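Local atomic coordinates of glycerophosphodiester phosphodiesterase (Thermotoga maritima, PDB entry 1O1Z), a protein that belongs to the glycerophosphodiester phosphodiesterase family, whose members are built on the TIM-barrel fold of parallel strands ringed by helices. Residues Ile14-Gly20 with Ala41-Asp47; Lys55-Ser59 with Ile90-Val96; Asp102-Ile108 with Arg126-Ser132; Lys144-Tyr150 with Glu170-His176. All blocks are in the same frame, centred on the assembly; numbering follows the deposited sequence.

Contact 1: residues Ile14-Gly20 with Ala41-Asp47; sequences IVLGHRG and ANGVELD
V15 and N42 are joined by two bonds that run in opposite directions. V15 N donates to the side-chain oxygen N42 OD1 at 2.9 Å and 177°, almost perfectly straight. N42 N returns a bond to V15 O at 2.8 Å, lying in the carbonyl plane. N42 CG sits beside its own backbone N, which folds the amide back over the neighbouring strand. Parallel pairing follows: G17 N binds G43 O at 3.0 Å and E45 N binds G17 O at 2.9 Å. G17 O also accepts from G20 N, inside the type II turn G17-G20, and its two donors approach from opposite faces of the carbonyl plane. L16 CD2 packs on the backbone of G43, 3.6 Å from G43 CA.

At the far end the E45 chain bends at chi2 (-81°) and runs alongside H18, with carboxylate and imidazole planes 24° apart and E45 OE1 3.2 Å from H18 CD2. R19 CG covers one face of the same ring. A water at the guanidinium edge accepts from R19 NE at 2.9 Å and lies within donating distance of E45 OE1 and D47 OD1, though it has more acceptors around it than its protons can serve. R19 NE and D47 OD1 themselves form only a long salt bridge, 3.7 Å, with no N-H aimed at the oxygen.

In the second shell D225 bonds H18 ND1, E27 pairs with R19, and N28 holds D47. Strand 14-18, helix 30-38 and strand 43-50 form the beta-alpha-beta unit that opens the TIM barrel, with polar side chains gathered at the C-terminal strand ends.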
# COMPACT_ATOMS: atom_id res chain seq x y z
N ILE A 14 -7.01 -8.52 7.81
CA ILE A 14 -5.80 -7.74 8.05
C ILE A 14 -6.16 -6.27 7.89
O ILE A 14 -6.71 -5.89 6.86
CB ILE A 14 -4.74 -8.11 7.03
CG1 ILE A 14 -4.24 -9.54 7.26
CG2 ILE A 14 -3.57 -7.15 7.03
CD1 ILE A 14 -3.40 -10.08 6.11
N VAL A 15 -5.84 -5.45 8.89
CA VAL A 15 -6.11 -4.02 8.84
C VAL A 15 -4.79 -3.27 8.65
O VAL A 15 -3.91 -3.34 9.51
CB VAL A 15 -6.82 -3.51 10.10
CG1 VAL A 15 -6.96 -2.00 10.04
CG2 VAL A 15 -8.18 -4.20 10.27
N LEU A 16 -4.68 -2.53 7.55
CA LEU A 16 -3.51 -1.70 7.26
C LEU A 16 -3.90 -0.25 7.28
O LEU A 16 -4.88 0.13 6.66
CB LEU A 16 -2.90 -2.02 5.91
CG LEU A 16 -2.44 -3.46 5.64
CD1 LEU A 16 -1.79 -3.56 4.24
CD2 LEU A 16 -1.49 -3.96 6.73
N GLY A 17 -3.10 0.57 7.95
CA GLY A 17 -3.30 2.01 7.98
C GLY A 17 -2.80 2.65 6.71
O GLY A 17 -1.61 2.59 6.41
N HIS A 18 -3.71 3.26 5.96
CA HIS A 18 -3.42 3.94 4.70
C HIS A 18 -2.60 5.19 4.93
O HIS A 18 -3.10 6.17 5.50
CB HIS A 18 -4.75 4.31 4.03
CG HIS A 18 -4.59 4.97 2.71
ND1 HIS A 18 -5.16 6.19 2.43
CD2 HIS A 18 -3.91 4.61 1.61
CE1 HIS A 18 -4.86 6.54 1.19
NE2 HIS A 18 -4.09 5.60 0.67
N ARG A 19 -1.33 5.14 4.54
CA ARG A 19 -0.38 6.21 4.89
C ARG A 19 -0.26 6.36 6.41
O ARG A 19 -0.05 7.45 6.95
CB ARG A 19 -0.76 7.51 4.19
CG ARG A 19 -1.12 7.36 2.75
CD ARG A 19 -1.36 8.66 2.02
NE ARG A 19 -1.97 8.40 0.73
CZ ARG A 19 -2.61 9.29 -0.00
NH1 ARG A 19 -2.71 10.55 0.38
NH2 ARG A 19 -3.19 8.91 -1.14
N GLY A 20 -0.36 5.24 7.12
CA GLY A 20 -0.43 5.23 8.57
C GLY A 20 -1.85 5.50 9.06
O GLY A 20 -2.81 5.25 8.34
N ALA A 41 -3.39 -1.92 14.38
CA ALA A 41 -3.32 -2.31 12.97
C ALA A 41 -2.35 -3.48 12.81
O ALA A 41 -1.38 -3.62 13.56
CB ALA A 41 -2.91 -1.17 12.08
N ASN A 42 -2.59 -4.30 11.80
CA ASN A 42 -1.65 -5.35 11.45
C ASN A 42 -0.43 -4.80 10.71
O ASN A 42 0.56 -5.50 10.55
CB ASN A 42 -2.33 -6.38 10.58
CG ASN A 42 -3.45 -7.06 11.29
OD1 ASN A 42 -4.60 -6.66 11.22
ND2 ASN A 42 -3.10 -8.05 12.12
N GLY A 43 -0.53 -3.57 10.21
CA GLY A 43 0.55 -2.93 9.49
C GLY A 43 0.12 -1.62 8.88
O GLY A 43 -0.89 -1.05 9.27
N VAL A 44 0.89 -1.16 7.90
CA VAL A 44 0.65 0.11 7.26
C VAL A 44 0.90 -0.00 5.78
O VAL A 44 1.61 -0.90 5.36
CB VAL A 44 1.56 1.21 7.84
CG1 VAL A 44 1.29 1.47 9.34
CG2 VAL A 44 3.05 0.90 7.63
N GLU A 45 0.28 0.88 5.02
CA GLU A 45 0.57 1.07 3.60
C GLU A 45 1.25 2.41 3.47
O GLU A 45 0.89 3.39 4.15
CB GLU A 45 -0.73 1.00 2.79
CG GLU A 45 -0.61 1.15 1.29
CD GLU A 45 -0.49 2.59 0.80
OE1 GLU A 45 -0.89 3.54 1.51
OE2 GLU A 45 0.01 2.78 -0.35
N LEU A 46 2.23 2.49 2.57
CA LEU A 46 2.93 3.75 2.33
C LEU A 46 3.40 3.82 0.89
O LEU A 46 3.36 2.82 0.18
CB LEU A 46 4.07 3.90 3.32
CG LEU A 46 5.15 2.82 3.35
CD1 LEU A 46 6.14 2.96 2.19
CD2 LEU A 46 5.89 2.84 4.67
N ASP A 47 3.85 5.00 0.47
CA ASP A 47 4.19 5.30 -0.90
C ASP A 47 5.64 5.71 -0.99
O ASP A 47 6.07 6.52 -0.19
CB ASP A 47 3.36 6.48 -1.36
CG ASP A 47 1.90 6.25 -1.11
OD1 ASP A 47 1.28 6.89 -0.20
OD2 ASP A 47 1.32 5.32 -1.72
O HOH W 1 -1.06 5.80 -0.16

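Contact 2: residues Lys55-Ser59 with Ile90-Val96; sequences KVVVS and ITTLKEV
V58 points its CB at the helix start, and chi1 of 180° makes CG2, beside the backbone N, the methyl that leads: it lies 3.9 Å from L93 N and 4.1 Å from V96 CG2. I90, with CG1 anti to its N (chi1 -164°) and the chain extended beyond, carries CD1 across V57, the two side chains nearly perpendicular. The resulting V57 CG1 to I90 CD1 distance of 3.2 Å is tighter than ordinary van der Waals contact. On the other flank V56 runs alongside L93 in the same direction, and V56 CG1 touches L93 CB at 3.7 Å.

Two backbone bonds straddle the single bridge between V57 and T92: V58 N to T91 O at 2.9 Å and 167°, and L93 N to V56 O at 3.1 Å, this donor standing well above the carbonyl plane. T92 is thus bridged to the strand while also serving as N-cap of helix 93-99. Its OG1 accepts from E95 N, and T92 N donates to the anti lone pair of E95 OE1 at 3.2 Å, a reciprocal pair that defines a capping box. K83 forms a salt bridge with the same carboxylate oxygen.

Strand 56-58 pairs antiparallel with strand 43-50 of the barrel sheet, so the contact ties this added strand to the helix that leads into strand 105-110. F33 of helix 30-38 packs on both V58 and V96. Waters extend the backbone link at both ends: one donates to V56 O and accepts from K94 N, and another donates to V58 O at 2.7 Å and accepts from T91 N.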
# COMPACT_ATOMS: atom_id res chain seq x y z
N LYS A 55 17.80 8.32 -2.86
CA LYS A 55 17.35 7.64 -1.66
C LYS A 55 15.84 7.45 -1.70
O LYS A 55 15.13 8.25 -2.33
CB LYS A 55 17.74 8.44 -0.42
CG LYS A 55 19.24 8.83 -0.34
CD LYS A 55 20.16 7.65 -0.46
CE LYS A 55 21.60 8.05 -0.12
NZ LYS A 55 22.56 6.96 -0.47
N VAL A 56 15.36 6.41 -1.04
CA VAL A 56 13.94 6.05 -1.05
C VAL A 56 13.24 6.85 0.02
O VAL A 56 13.49 6.64 1.23
CB VAL A 56 13.71 4.57 -0.86
CG1 VAL A 56 12.21 4.27 -0.95
CG2 VAL A 56 14.44 3.77 -1.91
N VAL A 57 12.39 7.77 -0.42
CA VAL A 57 11.62 8.67 0.43
C VAL A 57 10.14 8.28 0.41
O VAL A 57 9.65 7.76 -0.57
CB VAL A 57 11.78 10.14 -0.08
CG1 VAL A 57 10.76 11.11 0.53
CG2 VAL A 57 13.22 10.58 0.21
N VAL A 58 9.44 8.55 1.50
CA VAL A 58 8.03 8.20 1.64
C VAL A 58 7.19 9.46 1.30
O VAL A 58 7.17 10.43 2.05
CB VAL A 58 7.70 7.67 3.02
CG1 VAL A 58 6.21 7.33 3.13
CG2 VAL A 58 8.56 6.46 3.35
N SER A 59 6.54 9.45 0.14
CA SER A 59 5.68 10.55 -0.28
C SER A 59 4.72 10.05 -1.35
O SER A 59 5.16 9.52 -2.37
CB SER A 59 6.52 11.68 -0.89
OG SER A 59 5.67 12.78 -1.29
N ILE A 90 9.04 14.63 6.67
CA ILE A 90 9.19 13.62 5.63
C ILE A 90 10.16 12.57 6.12
O ILE A 90 11.12 12.89 6.79
CB ILE A 90 9.63 14.22 4.30
CG1 ILE A 90 9.38 13.22 3.17
CG2 ILE A 90 11.07 14.68 4.34
CD1 ILE A 90 9.56 13.86 1.77
N THR A 91 9.88 11.31 5.81
CA THR A 91 10.72 10.22 6.23
C THR A 91 11.17 9.34 5.07
O THR A 91 10.75 9.51 3.94
CB THR A 91 10.01 9.41 7.34
OG1 THR A 91 10.92 8.49 7.97
CG2 THR A 91 8.88 8.58 6.85
N THR A 92 12.11 8.47 5.36
CA THR A 92 12.67 7.56 4.37
C THR A 92 12.19 6.16 4.68
O THR A 92 11.80 5.84 5.81
CB THR A 92 14.17 7.57 4.41
OG1 THR A 92 14.65 7.15 5.70
CG2 THR A 92 14.72 9.02 4.22
N LEU A 93 12.24 5.29 3.69
CA LEU A 93 11.86 3.90 3.92
C LEU A 93 12.76 3.25 4.98
O LEU A 93 12.27 2.53 5.84
CB LEU A 93 11.89 3.14 2.59
CG LEU A 93 11.44 1.69 2.69
CD1 LEU A 93 9.96 1.63 3.17
CD2 LEU A 93 11.61 1.01 1.34
N LYS A 94 14.05 3.54 4.92
CA LYS A 94 14.98 3.08 5.95
C LYS A 94 14.50 3.42 7.38
O LYS A 94 14.52 2.56 8.30
CB LYS A 94 16.36 3.69 5.72
CG LYS A 94 17.39 3.45 6.84
CD LYS A 94 18.75 4.02 6.46
CE LYS A 94 19.78 3.83 7.58
NZ LYS A 94 19.44 4.66 8.77
N GLU A 95 14.08 4.66 7.59
CA GLU A 95 13.59 5.11 8.89
C GLU A 95 12.29 4.41 9.32
O GLU A 95 12.10 4.09 10.50
CB GLU A 95 13.43 6.63 8.90
CG GLU A 95 14.76 7.34 8.84
CD GLU A 95 14.64 8.84 8.73
OE1 GLU A 95 13.98 9.34 7.79
OE2 GLU A 95 15.23 9.52 9.59
N VAL A 96 11.41 4.14 8.37
CA VAL A 96 10.19 3.40 8.70
C VAL A 96 10.54 2.02 9.24
O VAL A 96 9.99 1.58 10.25
CB VAL A 96 9.23 3.30 7.50
CG1 VAL A 96 8.03 2.47 7.86
CG2 VAL A 96 8.80 4.69 7.05
O HOH W 2 15.23 4.82 2.51
O HOH W 3 7.27 10.89 4.75

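Contact 3: residues Asp102-Ile108 with Arg126-Ser132; sequences DDKIINI and RKNLIFS. With NA (sodium ion), chain B.
N107 reaches across to I130 and S132, and its side chain can be traced atom by atom. N107 CB passes 4.0 Å from I130 O. With CG anti to the backbone N (chi1 171°), the amide swings over the neighbouring strand. OD1 accepts from a water that is also bonded to S132 OG. ND2 spends two hydrogens in different directions: one goes to S132 OG at 3.0 Å, the other to I130 O, also at 3.0 Å and within 4° of the amide plane. I130 O therefore holds two donors, N107 ND2 well above its carbonyl plane and I108 N, at 2.8 Å, nearly along the C=O axis. These bonds fix the rotation of a buried amide.

The pairing continues on both sides, with I106 N on N128 O and S132 N on I108 O. On the opposite face of the sheet from N107, L129 CD2 rests on I106 CB at 3.7 Å, and I108 CD1 lies by F131 CE1; helices 93-99 and 116-123 cover these residues.

Before the strands begin, N128 ND2 binds D102 O at 2.8 Å in a straight, in-plane bond of 179°. The guanidinium of R126 is covered on one face by D102 CA, and V100 O accepts from its NH2. R126 O binds the sodium ion at 2.2 Å; S123 O and a water are further ligands.

Strand 105-110, helix 116-123 and strand 129-133 make up a beta-alpha-beta unit of the TIM barrel, in which N107 faces the interior, touching E45 and H176, while I106, I108, L129 and F131 meet the helical layer.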
# COMPACT_ATOMS: atom_id res chain seq x y z
N ASP A 102 9.18 -5.75 12.54
CA ASP A 102 9.02 -6.67 11.42
C ASP A 102 7.99 -7.76 11.63
O ASP A 102 7.77 -8.56 10.71
CB ASP A 102 10.37 -7.25 11.00
CG ASP A 102 10.97 -8.18 12.02
OD1 ASP A 102 10.44 -8.41 13.15
OD2 ASP A 102 12.05 -8.73 11.76
N ASP A 103 7.33 -7.79 12.78
CA ASP A 103 6.12 -8.58 12.92
C ASP A 103 4.90 -7.91 12.30
O ASP A 103 3.84 -8.55 12.15
CB ASP A 103 5.81 -8.83 14.39
CG ASP A 103 6.83 -9.71 15.05
OD1 ASP A 103 7.41 -9.27 16.07
OD2 ASP A 103 7.12 -10.84 14.63
N LYS A 104 5.04 -6.64 11.96
CA LYS A 104 3.95 -5.90 11.32
C LYS A 104 4.20 -5.82 9.83
O LYS A 104 5.35 -5.80 9.37
CB LYS A 104 3.86 -4.49 11.90
CG LYS A 104 3.75 -4.42 13.41
CD LYS A 104 2.51 -5.04 13.93
CE LYS A 104 2.58 -5.21 15.46
NZ LYS A 104 1.27 -5.63 15.98
N ILE A 105 3.12 -5.75 9.06
CA ILE A 105 3.20 -5.72 7.61
C ILE A 105 3.46 -4.31 7.14
O ILE A 105 2.82 -3.35 7.62
CB ILE A 105 1.87 -6.23 7.02
CG1 ILE A 105 1.66 -7.70 7.44
CG2 ILE A 105 1.75 -6.00 5.52
CD1 ILE A 105 0.26 -8.20 7.19
N ILE A 106 4.33 -4.16 6.15
CA ILE A 106 4.45 -2.90 5.44
C ILE A 106 4.16 -3.15 3.96
O ILE A 106 4.87 -3.91 3.29
CB ILE A 106 5.82 -2.24 5.60
CG1 ILE A 106 6.14 -1.99 7.08
CG2 ILE A 106 5.86 -0.93 4.87
CD1 ILE A 106 7.57 -1.51 7.31
N ASN A 107 3.10 -2.54 3.47
CA ASN A 107 2.72 -2.57 2.07
C ASN A 107 3.33 -1.34 1.43
O ASN A 107 2.91 -0.23 1.70
CB ASN A 107 1.20 -2.59 1.93
CG ASN A 107 0.72 -2.41 0.54
OD1 ASN A 107 -0.41 -1.94 0.36
ND2 ASN A 107 1.52 -2.79 -0.46
N ILE A 108 4.38 -1.56 0.64
CA ILE A 108 5.09 -0.49 -0.04
C ILE A 108 4.55 -0.32 -1.44
O ILE A 108 4.74 -1.19 -2.27
CB ILE A 108 6.60 -0.84 -0.11
CG1 ILE A 108 7.20 -1.05 1.28
CG2 ILE A 108 7.39 0.22 -0.85
CD1 ILE A 108 8.55 -1.70 1.29
N ARG A 126 14.57 -7.40 5.36
CA ARG A 126 13.35 -7.20 6.11
C ARG A 126 12.23 -8.14 5.65
O ARG A 126 11.98 -8.21 4.45
CB ARG A 126 12.95 -5.75 5.85
CG ARG A 126 11.65 -5.36 6.33
CD ARG A 126 11.67 -5.07 7.75
NE ARG A 126 10.36 -4.63 8.17
CZ ARG A 126 10.16 -3.90 9.24
NH1 ARG A 126 11.20 -3.47 9.99
NH2 ARG A 126 8.92 -3.60 9.56
N LYS A 127 11.56 -8.83 6.57
CA LYS A 127 10.38 -9.63 6.23
C LYS A 127 9.04 -8.86 6.37
O LYS A 127 9.01 -7.67 6.72
CB LYS A 127 10.32 -10.92 7.06
CG LYS A 127 9.97 -10.71 8.53
CD LYS A 127 9.91 -11.95 9.36
CE LYS A 127 9.67 -11.61 10.84
NZ LYS A 127 9.88 -12.73 11.76
N ASN A 128 7.96 -9.53 6.00
CA ASN A 128 6.59 -8.99 6.08
C ASN A 128 6.38 -7.72 5.25
O ASN A 128 5.71 -6.79 5.68
CB ASN A 128 6.15 -8.82 7.53
CG ASN A 128 5.69 -10.13 8.14
OD1 ASN A 128 4.94 -10.89 7.49
ND2 ASN A 128 6.08 -10.38 9.37
N LEU A 129 6.88 -7.74 4.03
CA LEU A 129 6.65 -6.69 3.06
C LEU A 129 5.75 -7.18 1.95
O LEU A 129 5.83 -8.36 1.53
CB LEU A 129 7.96 -6.24 2.44
CG LEU A 129 8.97 -5.74 3.44
CD1 LEU A 129 10.24 -5.36 2.72
CD2 LEU A 129 8.44 -4.55 4.26
N ILE A 130 4.88 -6.30 1.48
CA ILE A 130 4.10 -6.49 0.27
C ILE A 130 4.38 -5.31 -0.65
O ILE A 130 4.17 -4.17 -0.24
CB ILE A 130 2.59 -6.56 0.54
CG1 ILE A 130 2.23 -7.68 1.49
CG2 ILE A 130 1.83 -6.74 -0.77
CD1 ILE A 130 0.81 -7.54 2.10
N PHE A 131 4.88 -5.56 -1.85
CA PHE A 131 5.13 -4.50 -2.85
C PHE A 131 3.93 -4.39 -3.74
O PHE A 131 3.47 -5.40 -4.27
CB PHE A 131 6.37 -4.83 -3.68
CG PHE A 131 7.59 -5.05 -2.83
CD1 PHE A 131 8.26 -3.95 -2.28
CD2 PHE A 131 8.02 -6.33 -2.52
CE1 PHE A 131 9.40 -4.18 -1.46
CE2 PHE A 131 9.12 -6.52 -1.69
CZ PHE A 131 9.80 -5.41 -1.17
N SER A 132 3.42 -3.20 -3.95
CA SER A 132 2.31 -3.03 -4.85
C SER A 132 2.56 -1.86 -5.78
O SER A 132 3.45 -1.02 -5.56
CB SER A 132 1.00 -2.83 -4.08
OG SER A 132 1.07 -1.71 -3.21
NA NA B . 12.68 -8.80 2.43
O HOH W 4 12.82 -8.61 9.30
O HOH W 5 7.59 -5.40 7.84
O HOH W 6 -1.38 -1.15 -2.03
O HOH W 7 12.02 -8.14 0.24

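Contact 4: residues Lys144-Tyr150 with Glu170-His176; sequences KGTKYGY and ERPYSLH
P172 sets its CB over one face of the Y150 ring, the two side chains running nearly perpendicular: P172 CB lies 4.2 Å from the Y150 centroid and 9° off the ring normal, a CH-pi contact. L175 runs alongside the same ring, its CD2 3.7 Å from Y150 CD2. The hydroxyl extends past these to E170 CB and bonds D140.

K147 instead runs parallel to Y173. Its chi1 (-61°) and extended chi2 bring CD over the ring, 3.6 Å from the Y173 centroid; bends at chi3 and chi4 then turn CE and NZ, and NZ bonds L129 O. Any cation-pi attraction to Y173 is long and weak.

Between these pairs the parallel strands are joined by S174 N to Y148 O, Y150 N to S174 O and H176 N to Y150 O. G149 CA makes a CA-H...O contact of 3.1 Å with S174 O. S174 OG shares a hydrogen bond of 2.8 Å with H176 NE2. The two strands, with helix 160-170 between them, form another beta-alpha-beta unit of the barrel.

K144 meets E170 crosswise. K144 NZ forms a salt bridge with E170 OE1 at 2.7 Å, on the anti lone pair of that oxygen, and also donates to Y148 OH at 2.8 Å. R171 NH2 lies nearby, a like charge that the carboxylate would probably offset, so the exposed ammonium probably stays charged, while cohesion deeper in rests on ring faces, proline and leucine.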
# COMPACT_ATOMS: atom_id res chain seq x y z
N LYS A 144 9.58 -10.64 -9.03
CA LYS A 144 9.48 -12.07 -8.83
C LYS A 144 10.31 -12.48 -7.63
O LYS A 144 11.38 -11.94 -7.39
CB LYS A 144 9.89 -12.86 -10.06
CG LYS A 144 9.01 -12.69 -11.29
CD LYS A 144 7.57 -13.03 -10.96
CE LYS A 144 6.69 -13.21 -12.16
NZ LYS A 144 5.36 -13.61 -11.63
N GLY A 145 9.79 -13.45 -6.88
CA GLY A 145 10.45 -13.87 -5.65
C GLY A 145 10.22 -12.99 -4.43
O GLY A 145 10.86 -13.18 -3.39
N THR A 146 9.30 -12.05 -4.54
CA THR A 146 8.80 -11.25 -3.43
C THR A 146 7.28 -11.36 -3.43
O THR A 146 6.69 -11.82 -4.43
CB THR A 146 9.15 -9.75 -3.56
OG1 THR A 146 8.34 -9.11 -4.57
CG2 THR A 146 10.61 -9.51 -3.94
N LYS A 147 6.64 -10.93 -2.34
CA LYS A 147 5.19 -10.80 -2.29
C LYS A 147 4.79 -9.51 -2.95
O LYS A 147 5.18 -8.42 -2.49
CB LYS A 147 4.67 -10.74 -0.85
CG LYS A 147 4.98 -11.94 -0.05
CD LYS A 147 4.01 -12.16 1.11
CE LYS A 147 3.85 -11.03 2.02
NZ LYS A 147 4.99 -10.83 2.93
N TYR A 148 4.02 -9.59 -4.01
CA TYR A 148 3.51 -8.40 -4.62
C TYR A 148 2.06 -8.51 -4.91
O TYR A 148 1.49 -9.60 -5.02
CB TYR A 148 4.28 -7.99 -5.86
CG TYR A 148 4.26 -8.90 -7.05
CD1 TYR A 148 3.19 -8.90 -7.95
CD2 TYR A 148 5.39 -9.64 -7.39
CE1 TYR A 148 3.23 -9.68 -9.12
CE2 TYR A 148 5.45 -10.38 -8.55
CZ TYR A 148 4.35 -10.40 -9.42
OH TYR A 148 4.46 -11.14 -10.57
N GLY A 149 1.48 -7.31 -4.99
CA GLY A 149 0.09 -7.14 -5.18
C GLY A 149 -0.19 -6.16 -6.30
O GLY A 149 0.37 -5.05 -6.36
N TYR A 150 -1.07 -6.57 -7.19
CA TYR A 150 -1.50 -5.68 -8.25
C TYR A 150 -2.50 -4.67 -7.70
O TYR A 150 -3.51 -5.08 -7.15
CB TYR A 150 -2.22 -6.48 -9.32
CG TYR A 150 -1.40 -7.47 -10.13
CD1 TYR A 150 -0.03 -7.30 -10.36
CD2 TYR A 150 -2.04 -8.53 -10.76
CE1 TYR A 150 0.67 -8.18 -11.20
CE2 TYR A 150 -1.36 -9.40 -11.56
CZ TYR A 150 -0.01 -9.24 -11.75
OH TYR A 150 0.67 -10.14 -12.57
N GLU A 170 1.00 -15.30 -13.64
CA GLU A 170 2.02 -14.63 -12.83
C GLU A 170 1.94 -14.88 -11.35
O GLU A 170 2.93 -14.71 -10.64
CB GLU A 170 1.98 -13.12 -13.06
CG GLU A 170 2.25 -12.70 -14.49
CD GLU A 170 3.66 -12.99 -15.02
OE1 GLU A 170 4.55 -13.38 -14.23
OE2 GLU A 170 3.82 -12.86 -16.25
N ARG A 171 0.77 -15.30 -10.87
CA ARG A 171 0.56 -15.63 -9.46
C ARG A 171 1.04 -14.54 -8.51
O ARG A 171 1.94 -14.77 -7.68
CB ARG A 171 1.23 -16.97 -9.14
CG ARG A 171 0.97 -18.08 -10.19
CD ARG A 171 2.06 -18.20 -11.28
NE ARG A 171 3.39 -18.39 -10.71
CZ ARG A 171 4.54 -18.06 -11.28
NH1 ARG A 171 5.67 -18.32 -10.62
NH2 ARG A 171 4.60 -17.48 -12.48
N PRO A 172 0.43 -13.36 -8.58
CA PRO A 172 0.69 -12.36 -7.55
C PRO A 172 0.26 -12.91 -6.20
O PRO A 172 -0.68 -13.71 -6.08
CB PRO A 172 -0.20 -11.18 -7.96
CG PRO A 172 -1.33 -11.84 -8.69
CD PRO A 172 -0.66 -12.94 -9.49
N TYR A 173 0.92 -12.46 -5.14
CA TYR A 173 0.50 -12.80 -3.80
C TYR A 173 -0.89 -12.25 -3.50
O TYR A 173 -1.70 -12.90 -2.87
CB TYR A 173 1.50 -12.21 -2.78
CG TYR A 173 1.06 -12.26 -1.36
CD1 TYR A 173 1.04 -13.46 -0.66
CD2 TYR A 173 0.65 -11.10 -0.71
CE1 TYR A 173 0.63 -13.50 0.66
CE2 TYR A 173 0.25 -11.13 0.60
CZ TYR A 173 0.22 -12.33 1.28
OH TYR A 173 -0.18 -12.36 2.61
N SER A 174 -1.14 -11.01 -3.93
CA SER A 174 -2.36 -10.30 -3.55
C SER A 174 -2.89 -9.46 -4.71
O SER A 174 -2.19 -9.15 -5.69
CB SER A 174 -2.09 -9.42 -2.34
OG SER A 174 -1.00 -8.54 -2.56
N LEU A 175 -4.17 -9.12 -4.58
CA LEU A 175 -4.83 -8.17 -5.47
C LEU A 175 -5.43 -7.09 -4.60
O LEU A 175 -6.08 -7.39 -3.61
CB LEU A 175 -5.93 -8.85 -6.25
CG LEU A 175 -5.46 -9.99 -7.15
CD1 LEU A 175 -6.65 -10.75 -7.75
CD2 LEU A 175 -4.57 -9.48 -8.28
N HIS A 176 -5.16 -5.84 -4.96
CA HIS A 176 -5.57 -4.68 -4.17
C HIS A 176 -6.59 -3.95 -5.00
O HIS A 176 -6.25 -3.25 -5.95
CB HIS A 176 -4.34 -3.81 -3.88
CG HIS A 176 -3.28 -4.50 -3.08
ND1 HIS A 176 -2.41 -3.81 -2.26
CD2 HIS A 176 -2.93 -5.81 -2.98
CE1 HIS A 176 -1.57 -4.67 -1.69
NE2 HIS A 176 -1.86 -5.89 -2.12
O HOH W 8 4.51 -13.62 -8.29
O HOH W 9 4.02 -12.25 -5.46

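The four contacts follow one another along the chain without overlap. Contacts 1, 3 and 4 are seams of one curved parallel sheet, running 14-18, 43-50, 105-110, 129-133, 148-151, 174-178 and closed through 200-204 and 221-224 back to 14-18, as in a TIM barrel. Centres of contacts 1 and 3 are about 10 Å apart, those of 3 and 4 about 12 Å. Contact 2 lies further out, its centre about 14 Å from that of contact 3 and 23 Å from that of contact 4. Probable backbone hydrogen bonds join V44 to N107, F131 to G149 and D47 to S59; with V96 on I106, the last links strand 56-58 and helix 93-99 to the barrel wall.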